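Local coordinates for uncharacterized protein YhfS (Escherichia coli, PDB 4J8L) that is of unknown function but carries pyridoxal 5'-phosphate covalently bound to a lysine and may have cysteine synthase-like activity, at residues A250-R255 with I340-S345; G301-P306 with K312-P317. One frame throughout, in Å; residues are numbered along the deposited sequence.

Interaction 1. Residues A250-R255 with I340-S345; sequences AGVSER and INPNRS
Val252, on the long helix 229-261, meets the turn that follows strand 337-341 with its two methyl groups: CG1 bridges Pro342 and the carbonyl oxygen of Ser345, and CG2 meets that oxygen alone. From the backbone outward, CB lies 4.0 Å from Ser345 O, at the margin of contact. CG1, anti to the backbone N (chi1 167°), sits 3.8 Å from Pro342 CB and 3.6 Å from Ser345 O, the valine and proline side chains sliding past each other in opposite directions. CG2 comes down on the same carbonyl, with Val252 CG2 3.5 Å from Ser345 O. Ser345 O therefore touches CB and both methyls of the valine.

Ser253 continues the contact on the far part of the proline ring. Its OG lies 3.4 Å from Pro342 CG, a polar atom resting against a carbon; a weak hydrogen bond to Gln249 O, one helical turn back, occupies the same hydroxyl. No hydrogen bond joins 250-255 to 340-345. Within the turn, Pro342 O is gripped twice by Ser345: the backbone N closes the turn, and Ser345 OG, 2.7 Å from Pro342 O, lies in the carbonyl plane on a lone pair. Just upstream, Asn341 OD1 accepts from Asn343 N at 3.1 Å, the donor tilted from the carbonyl plane.

Nearby, Glu347 at the start of helix 347-360 pairs with Arg255 and touches Val252. An Asx turn at Asn341 overlaps a type II' beta turn, Pro342 to Ser345, which carries the chain out of the C-terminal antiparallel sheet beneath helix 229-261.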
ATOM      1  N   ALA A 250     -14.012   1.168  -4.619  1.00 16.95           N
ATOM      2  CA  ALA A 250     -13.650   2.135  -5.653  1.00 18.60           C
ATOM      3  C   ALA A 250     -14.904   2.687  -6.319  1.00 19.28           C
ATOM      4  O   ALA A 250     -14.976   3.877  -6.627  1.00 17.72           O
ATOM      5  CB  ALA A 250     -12.717   1.511  -6.686  1.00 18.63           C
ATOM      6  N   GLY A 251     -15.890   1.818  -6.526  1.00 17.14           N
ATOM      7  CA  GLY A 251     -17.173   2.228  -7.063  1.00 19.33           C
ATOM      8  C   GLY A 251     -17.912   3.183  -6.139  1.00 18.48           C
ATOM      9  O   GLY A 251     -18.499   4.174  -6.595  1.00 18.87           O
ATOM     10  N   VAL A 252     -17.899   2.876  -4.845  1.00 15.19           N
ATOM     11  CA  VAL A 252     -18.505   3.751  -3.833  1.00 16.26           C
ATOM     12  C   VAL A 252     -17.866   5.142  -3.866  1.00 18.80           C
ATOM     13  O   VAL A 252     -18.562   6.160  -3.876  1.00 15.71           O
ATOM     14  CB  VAL A 252     -18.376   3.136  -2.425  1.00 17.44           C
ATOM     15  CG1 VAL A 252     -18.699   4.147  -1.341  1.00 18.55           C
ATOM     16  CG2 VAL A 252     -19.289   1.919  -2.301  1.00 16.26           C
ATOM     17  N   SER A 253     -16.538   5.186  -3.910  1.00 16.37           N
ATOM     18  CA  SER A 253     -15.842   6.467  -3.946  1.00 17.90           C
ATOM     19  C   SER A 253     -16.187   7.287  -5.187  1.00 18.69           C
ATOM     20  O   SER A 253     -16.389   8.498  -5.093  1.00 19.02           O
ATOM     21  CB  SER A 253     -14.334   6.280  -3.815  1.00 17.63           C
ATOM     22  OG  SER A 253     -14.014   5.873  -2.499  1.00 21.93           O
ATOM     23  N   GLU A 254     -16.278   6.635  -6.344  1.00 18.04           N
ATOM     24  CA  GLU A 254     -16.658   7.347  -7.559  1.00 20.00           C
ATOM     25  C   GLU A 254     -18.099   7.853  -7.476  1.00 20.19           C
ATOM     26  O   GLU A 254     -18.387   8.984  -7.873  1.00 20.36           O
ATOM     27  CB  GLU A 254     -16.472   6.470  -8.801  1.00 24.56           C
ATOM     28  CG  GLU A 254     -15.015   6.110  -9.118  1.00 24.25           C
ATOM     29  CD  GLU A 254     -14.246   7.218  -9.837  1.00 34.39           C
ATOM     30  OE1 GLU A 254     -14.787   8.336 -10.009  1.00 35.58           O
ATOM     31  OE2 GLU A 254     -13.088   6.963 -10.236  1.00 35.12           O
ATOM     32  N   ARG A 255     -19.007   7.030  -6.961  1.00 17.03           N
ATOM     33  CA  ARG A 255     -20.405   7.467  -6.883  1.00 16.97           C
ATOM     34  C   ARG A 255     -20.586   8.602  -5.868  1.00 18.94           C
ATOM     35  O   ARG A 255     -21.348   9.546  -6.107  1.00 21.26           O
ATOM     36  CB  ARG A 255     -21.353   6.295  -6.605  1.00 19.41           C
ATOM     37  CG  ARG A 255     -21.462   5.329  -7.794  1.00 20.15           C
ATOM     38  CD  ARG A 255     -22.559   4.282  -7.615  1.00 20.62           C
ATOM     39  NE  ARG A 255     -22.411   3.536  -6.367  1.00 20.77           N
ATOM     40  CZ  ARG A 255     -21.622   2.474  -6.208  1.00 17.96           C
ATOM     41  NH1 ARG A 255     -20.912   2.002  -7.225  1.00 20.00           N
ATOM     42  NH2 ARG A 255     -21.547   1.881  -5.024  1.00 20.62           N
ATOM     43  N   ILE A 340     -11.913  11.069   3.651  1.00 15.53           N
ATOM     44  CA  ILE A 340     -12.882   9.996   3.876  1.00 12.08           C
ATOM     45  C   ILE A 340     -12.480   8.741   3.116  1.00 14.11           C
ATOM     46  O   ILE A 340     -12.332   8.779   1.893  1.00 14.58           O
ATOM     47  CB  ILE A 340     -14.301  10.386   3.428  1.00 12.69           C
ATOM     48  CG1 ILE A 340     -14.804  11.593   4.213  1.00 15.18           C
ATOM     49  CG2 ILE A 340     -15.279   9.220   3.675  1.00 15.84           C
ATOM     50  CD1 ILE A 340     -16.179  12.048   3.777  1.00 19.19           C
ATOM     51  N   ASN A 341     -12.287   7.647   3.850  1.00 13.17           N
ATOM     52  CA  ASN A 341     -12.068   6.338   3.235  1.00 11.89           C
ATOM     53  C   ASN A 341     -13.317   5.522   3.526  1.00 12.44           C
ATOM     54  O   ASN A 341     -13.553   5.131   4.673  1.00 15.96           O
ATOM     55  CB  ASN A 341     -10.833   5.673   3.832  1.00 13.38           C
ATOM     56  CG  ASN A 341     -10.448   4.385   3.107  1.00 18.89           C
ATOM     57  OD1 ASN A 341     -11.301   3.683   2.569  1.00 18.79           O
ATOM     58  ND2 ASN A 341      -9.153   4.076   3.099  1.00 18.42           N
ATOM     59  N   PRO A 342     -14.137   5.283   2.497  1.00 14.07           N
ATOM     60  CA  PRO A 342     -15.417   4.595   2.725  1.00 14.23           C
ATOM     61  C   PRO A 342     -15.286   3.193   3.324  1.00 15.87           C
ATOM     62  O   PRO A 342     -16.270   2.690   3.862  1.00 15.20           O
ATOM     63  CB  PRO A 342     -16.010   4.495   1.317  1.00 15.57           C
ATOM     64  CG  PRO A 342     -15.394   5.650   0.572  1.00 15.97           C
ATOM     65  CD  PRO A 342     -13.983   5.698   1.090  1.00 14.03           C
ATOM     66  N   ASN A 343     -14.118   2.564   3.217  1.00 14.24           N
ATOM     67  CA  ASN A 343     -13.981   1.194   3.681  1.00 15.02           C
ATOM     68  C   ASN A 343     -15.097   0.324   3.100  1.00 17.62           C
ATOM     69  O   ASN A 343     -15.286   0.330   1.890  1.00 16.76           O
ATOM     70  CB  ASN A 343     -13.891   1.121   5.210  1.00 14.09           C
ATOM     71  CG  ASN A 343     -12.565   1.671   5.735  1.00 16.21           C
ATOM     72  OD1 ASN A 343     -11.518   1.463   5.123  1.00 17.26           O
ATOM     73  ND2 ASN A 343     -12.607   2.373   6.864  1.00 13.69           N
ATOM     74  N   ARG A 344     -15.862  -0.366   3.943  1.00 14.85           N
ATOM     75  CA  ARG A 344     -16.870  -1.309   3.440  1.00 15.99           C
ATOM     76  C   ARG A 344     -18.264  -0.687   3.301  1.00 16.68           C
ATOM     77  O   ARG A 344     -19.226  -1.396   2.957  1.00 18.00           O
ATOM     78  CB  ARG A 344     -16.966  -2.548   4.343  1.00 17.80           C
ATOM     79  CG  ARG A 344     -15.631  -3.209   4.681  1.00 17.83           C
ATOM     80  CD  ARG A 344     -15.096  -4.101   3.551  1.00 24.03           C
ATOM     81  NE  ARG A 344     -14.630  -3.353   2.375  1.00 18.38           N
ATOM     82  CZ  ARG A 344     -13.510  -2.638   2.321  1.00 21.68           C
ATOM     83  NH1 ARG A 344     -13.182  -2.017   1.197  1.00 22.00           N
ATOM     84  NH2 ARG A 344     -12.725  -2.526   3.385  1.00 23.43           N
ATOM     85  N   SER A 345     -18.371   0.607   3.576  1.00 17.12           N
ATOM     86  CA  SER A 345     -19.665   1.293   3.529  1.00 16.66           C
ATOM     87  C   SER A 345     -20.052   1.696   2.109  1.00 16.98           C
ATOM     88  O   SER A 345     -19.234   1.661   1.187  1.00 16.97           O
ATOM     89  CB  SER A 345     -19.642   2.535   4.421  1.00 16.62           C
ATOM     90  OG  SER A 345     -18.834   3.545   3.854  1.00 15.32           O
TER

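Interaction 2. Residues G301-P306 with K312-P317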
ATOM      1  N   GLY A 301     -20.924   6.814  13.833  1.00 15.86           N
ATOM      2  CA  GLY A 301     -20.355   5.564  13.353  1.00 15.42           C
ATOM      3  C   GLY A 301     -19.090   5.624  12.510  1.00 16.59           C
ATOM      4  O   GLY A 301     -18.488   4.585  12.211  1.00 17.60           O
ATOM      5  N   ALA A 302     -18.674   6.819  12.108  1.00 16.03           N
ATOM      6  CA  ALA A 302     -17.424   6.942  11.356  1.00 12.23           C
ATOM      7  C   ALA A 302     -16.245   6.581  12.249  1.00 11.99           C
ATOM      8  O   ALA A 302     -16.205   6.980  13.417  1.00 17.71           O
ATOM      9  CB  ALA A 302     -17.258   8.359  10.832  1.00 14.32           C
ATOM     10  N   LEU A 303     -15.285   5.842  11.702  1.00 12.56           N
ATOM     11  CA  LEU A 303     -14.046   5.586  12.432  1.00 11.35           C
ATOM     12  C   LEU A 303     -13.274   6.899  12.582  1.00 15.65           C
ATOM     13  O   LEU A 303     -13.144   7.656  11.625  1.00 16.34           O
ATOM     14  CB  LEU A 303     -13.184   4.567  11.699  1.00 13.20           C
ATOM     15  CG  LEU A 303     -13.850   3.225  11.412  1.00 12.50           C
ATOM     16  CD1 LEU A 303     -12.811   2.259  10.831  1.00 15.33           C
ATOM     17  CD2 LEU A 303     -14.478   2.658  12.674  1.00 15.50           C
ATOM     18  N   PRO A 304     -12.763   7.171  13.787  1.00 14.97           N
ATOM     19  CA  PRO A 304     -12.092   8.454  14.022  1.00 15.15           C
ATOM     20  C   PRO A 304     -10.574   8.427  13.814  1.00 14.53           C
ATOM     21  O   PRO A 304      -9.948   9.481  13.781  1.00 14.96           O
ATOM     22  CB  PRO A 304     -12.417   8.741  15.495  1.00 20.23           C
ATOM     23  CG  PRO A 304     -12.492   7.386  16.105  1.00 18.48           C
ATOM     24  CD  PRO A 304     -13.121   6.493  15.048  1.00 18.76           C
ATOM     25  N   TYR A 305      -9.994   7.238  13.690  1.00 13.67           N
ATOM     26  CA  TYR A 305      -8.570   7.104  13.398  1.00 13.14           C
ATOM     27  C   TYR A 305      -8.379   5.740  12.767  1.00 15.45           C
ATOM     28  O   TYR A 305      -9.232   4.865  12.914  1.00 15.02           O
ATOM     29  CB  TYR A 305      -7.708   7.235  14.664  1.00 13.89           C
ATOM     30  CG  TYR A 305      -8.274   6.524  15.869  1.00 13.98           C
ATOM     31  CD1 TYR A 305      -8.108   5.150  16.038  1.00 15.72           C
ATOM     32  CD2 TYR A 305      -8.979   7.223  16.836  1.00 15.44           C
ATOM     33  CE1 TYR A 305      -8.642   4.500  17.144  1.00 17.97           C
ATOM     34  CE2 TYR A 305      -9.517   6.579  17.939  1.00 15.93           C
ATOM     35  CZ  TYR A 305      -9.348   5.223  18.088  1.00 16.64           C
ATOM     36  OH  TYR A 305      -9.886   4.593  19.196  1.00 18.43           O
ATOM     37  N   PRO A 306      -7.264   5.553  12.050  1.00 14.71           N
ATOM     38  CA  PRO A 306      -7.057   4.272  11.371  1.00 13.83           C
ATOM     39  C   PRO A 306      -6.393   3.222  12.246  1.00 16.02           C
ATOM     40  O   PRO A 306      -5.883   3.516  13.338  1.00 15.78           O
ATOM     41  CB  PRO A 306      -6.115   4.650  10.225  1.00 14.44           C
ATOM     42  CG  PRO A 306      -5.290   5.778  10.803  1.00 16.35           C
ATOM     43  CD  PRO A 306      -6.280   6.568  11.634  1.00 14.98           C
ATOM     44  N   LYS A 312      -8.746  -5.726   8.280  1.00 14.32           N
ATOM     45  CA  LYS A 312      -9.982  -6.488   8.471  1.00 16.30           C
ATOM     46  C   LYS A 312     -10.917  -5.880   9.515  1.00 15.29           C
ATOM     47  O   LYS A 312     -12.114  -6.203   9.538  1.00 16.71           O
ATOM     48  CB  LYS A 312      -9.643  -7.919   8.883  1.00 17.12           C
ATOM     49  CG  LYS A 312      -8.921  -8.009  10.218  1.00 19.81           C
ATOM     50  CD  LYS A 312      -8.373  -9.429  10.443  1.00 23.44           C
ATOM     51  CE  LYS A 312      -7.399  -9.469  11.617  1.00 29.13           C
ATOM     52  NZ  LYS A 312      -6.834 -10.833  11.861  1.00 29.25           N
ATOM     53  N   TYR A 313     -10.387  -5.028  10.392  1.00 14.31           N
ATOM     54  CA  TYR A 313     -11.187  -4.431  11.450  1.00 12.50           C
ATOM     55  C   TYR A 313     -11.950  -3.205  10.978  1.00 14.16           C
ATOM     56  O   TYR A 313     -12.923  -2.790  11.613  1.00 15.26           O
ATOM     57  CB  TYR A 313     -10.313  -4.002  12.625  1.00 16.49           C
ATOM     58  CG  TYR A 313      -9.511  -5.117  13.232  1.00 16.00           C
ATOM     59  CD1 TYR A 313     -10.131  -6.131  13.940  1.00 16.88           C
ATOM     60  CD2 TYR A 313      -8.128  -5.162  13.088  1.00 14.08           C
ATOM     61  CE1 TYR A 313      -9.406  -7.152  14.500  1.00 16.91           C
ATOM     62  CE2 TYR A 313      -7.394  -6.176  13.648  1.00 16.46           C
ATOM     63  CZ  TYR A 313      -8.043  -7.172  14.355  1.00 15.61           C
ATOM     64  OH  TYR A 313      -7.330  -8.197  14.913  1.00 17.84           O
ATOM     65  N   GLU A 314     -11.501  -2.608   9.881  1.00 12.33           N
ATOM     66  CA  GLU A 314     -11.972  -1.277   9.533  1.00 11.57           C
ATOM     67  C   GLU A 314     -13.125  -1.324   8.542  1.00 15.13           C
ATOM     68  O   GLU A 314     -12.947  -1.192   7.326  1.00 14.54           O
ATOM     69  CB  GLU A 314     -10.791  -0.429   9.039  1.00 13.03           C
ATOM     70  CG  GLU A 314      -9.861  -0.056  10.198  1.00 13.57           C
ATOM     71  CD  GLU A 314      -8.453   0.282   9.741  1.00 14.33           C
ATOM     72  OE1 GLU A 314      -8.165   1.497   9.603  1.00 14.47           O
ATOM     73  OE2 GLU A 314      -7.634  -0.646   9.528  1.00 13.97           O
ATOM     74  N   ILE A 315     -14.314  -1.560   9.090  1.00 13.44           N
ATOM     75  CA  ILE A 315     -15.516  -1.755   8.294  1.00 13.33           C
ATOM     76  C   ILE A 315     -16.299  -0.450   8.023  1.00 13.93           C
ATOM     77  O   ILE A 315     -16.571  -0.131   6.859  1.00 14.58           O
ATOM     78  CB  ILE A 315     -16.376  -2.895   8.904  1.00 11.96           C
ATOM     79  CG1 ILE A 315     -15.667  -4.235   8.616  1.00 16.02           C
ATOM     80  CG2 ILE A 315     -17.795  -2.846   8.367  1.00 15.62           C
ATOM     81  CD1 ILE A 315     -16.159  -5.404   9.443  1.00 17.33           C
ATOM     82  N   PRO A 316     -16.656   0.307   9.080  1.00 13.28           N
ATOM     83  CA  PRO A 316     -17.341   1.587   8.842  1.00 13.03           C
ATOM     84  C   PRO A 316     -16.386   2.567   8.146  1.00 13.48           C
ATOM     85  O   PRO A 316     -15.173   2.355   8.154  1.00 16.03           O
ATOM     86  CB  PRO A 316     -17.669   2.084  10.262  1.00 14.21           C
ATOM     87  CG  PRO A 316     -17.582   0.879  11.143  1.00 14.76           C
ATOM     88  CD  PRO A 316     -16.479   0.056  10.524  1.00 14.24           C
ATOM     89  N   PRO A 317     -16.929   3.631   7.549  1.00 13.85           N
ATOM     90  CA  PRO A 317     -16.052   4.562   6.831  1.00 14.61           C
ATOM     91  C   PRO A 317     -15.176   5.337   7.805  1.00 15.47           C
ATOM     92  O   PRO A 317     -15.615   5.645   8.920  1.00 15.49           O
ATOM     93  CB  PRO A 317     -17.049   5.510   6.151  1.00 15.22           C
ATOM     94  CG  PRO A 317     -18.236   5.518   7.081  1.00 15.51           C
ATOM     95  CD  PRO A 317     -18.330   4.090   7.583  1.00 16.04           C
TER
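Leu303 and Pro317 tie together the two arms of the long loop between helix 290-299 and strand 318-320, in the C-terminal part of the fold. The first arm leaves the helix through a Schellman motif, with Gly301, at positive phi, as its C-prime residue; the second makes an inverse gamma turn centred on Glu314 before running through two prolines into the strand.

One hydrogen bond crosses the gap. Leu303 N donates to Pro317 O at 2.8 Å with an N-H...O angle of 152°, the donor tilted 21° from the carbonyl plane. The same oxygen receives a CA-H...O contact from Ala302, whose CA is 3.3 Å from Pro317 O. Leu303 also bonds through its backbone to Phe319, so the pairing carries on along the edge of the strand.

Apolar packing centres on the two methyls of Leu303, whose side chain crosses those of Glu314 and Pro316 at about a right angle. CD2 sits against the CB-CG-CD rim of Pro316, 3.9 Å from Pro316 CG. CD1 takes the other direction, 3.8 Å from Glu314 CG and close to the carbonyl oxygen of Pro316.

Polar atoms also rest against carbon. Gly301 O meets the CB edge of the proline ring, 3.3 Å from Pro316 CB. The carboxylate of Glu314 serves the chain between the arms: OE2 is hydrogen-bonded to Gly308 N and Ser311 OG, while OE1 accepts from Val307 N. With the side chain extended beyond CG, the carboxylate spans the gap to the first arm, where Glu314 OE1 rests 3.5 Å from Pro306 CA.

Overall arrangement
Interaction 2 is nested along the chain inside the much longer loop closed by interaction 1, and the two centres lie 12 Å apart. They meet directly through the turn at 340-345: Asn343 ND2 reaches Pro316 O at 2.9 Å, and Arg344 N reaches Ile315 O at 3.0 Å, both probable hydrogen bonds. Asn343 CB also packs 3.3 Å from Glu314 O. The turn is thus sandwiched between helix 229-261 and the 312-317 arm. Both contacts are centred about 17 Å from the centre of the chain. Toward the cofactor-bearing Lys196, Tyr313 touches Phe195 and Arg344 touches Phe198, so each contact has one side chain touching a residue close in sequence to that lysine.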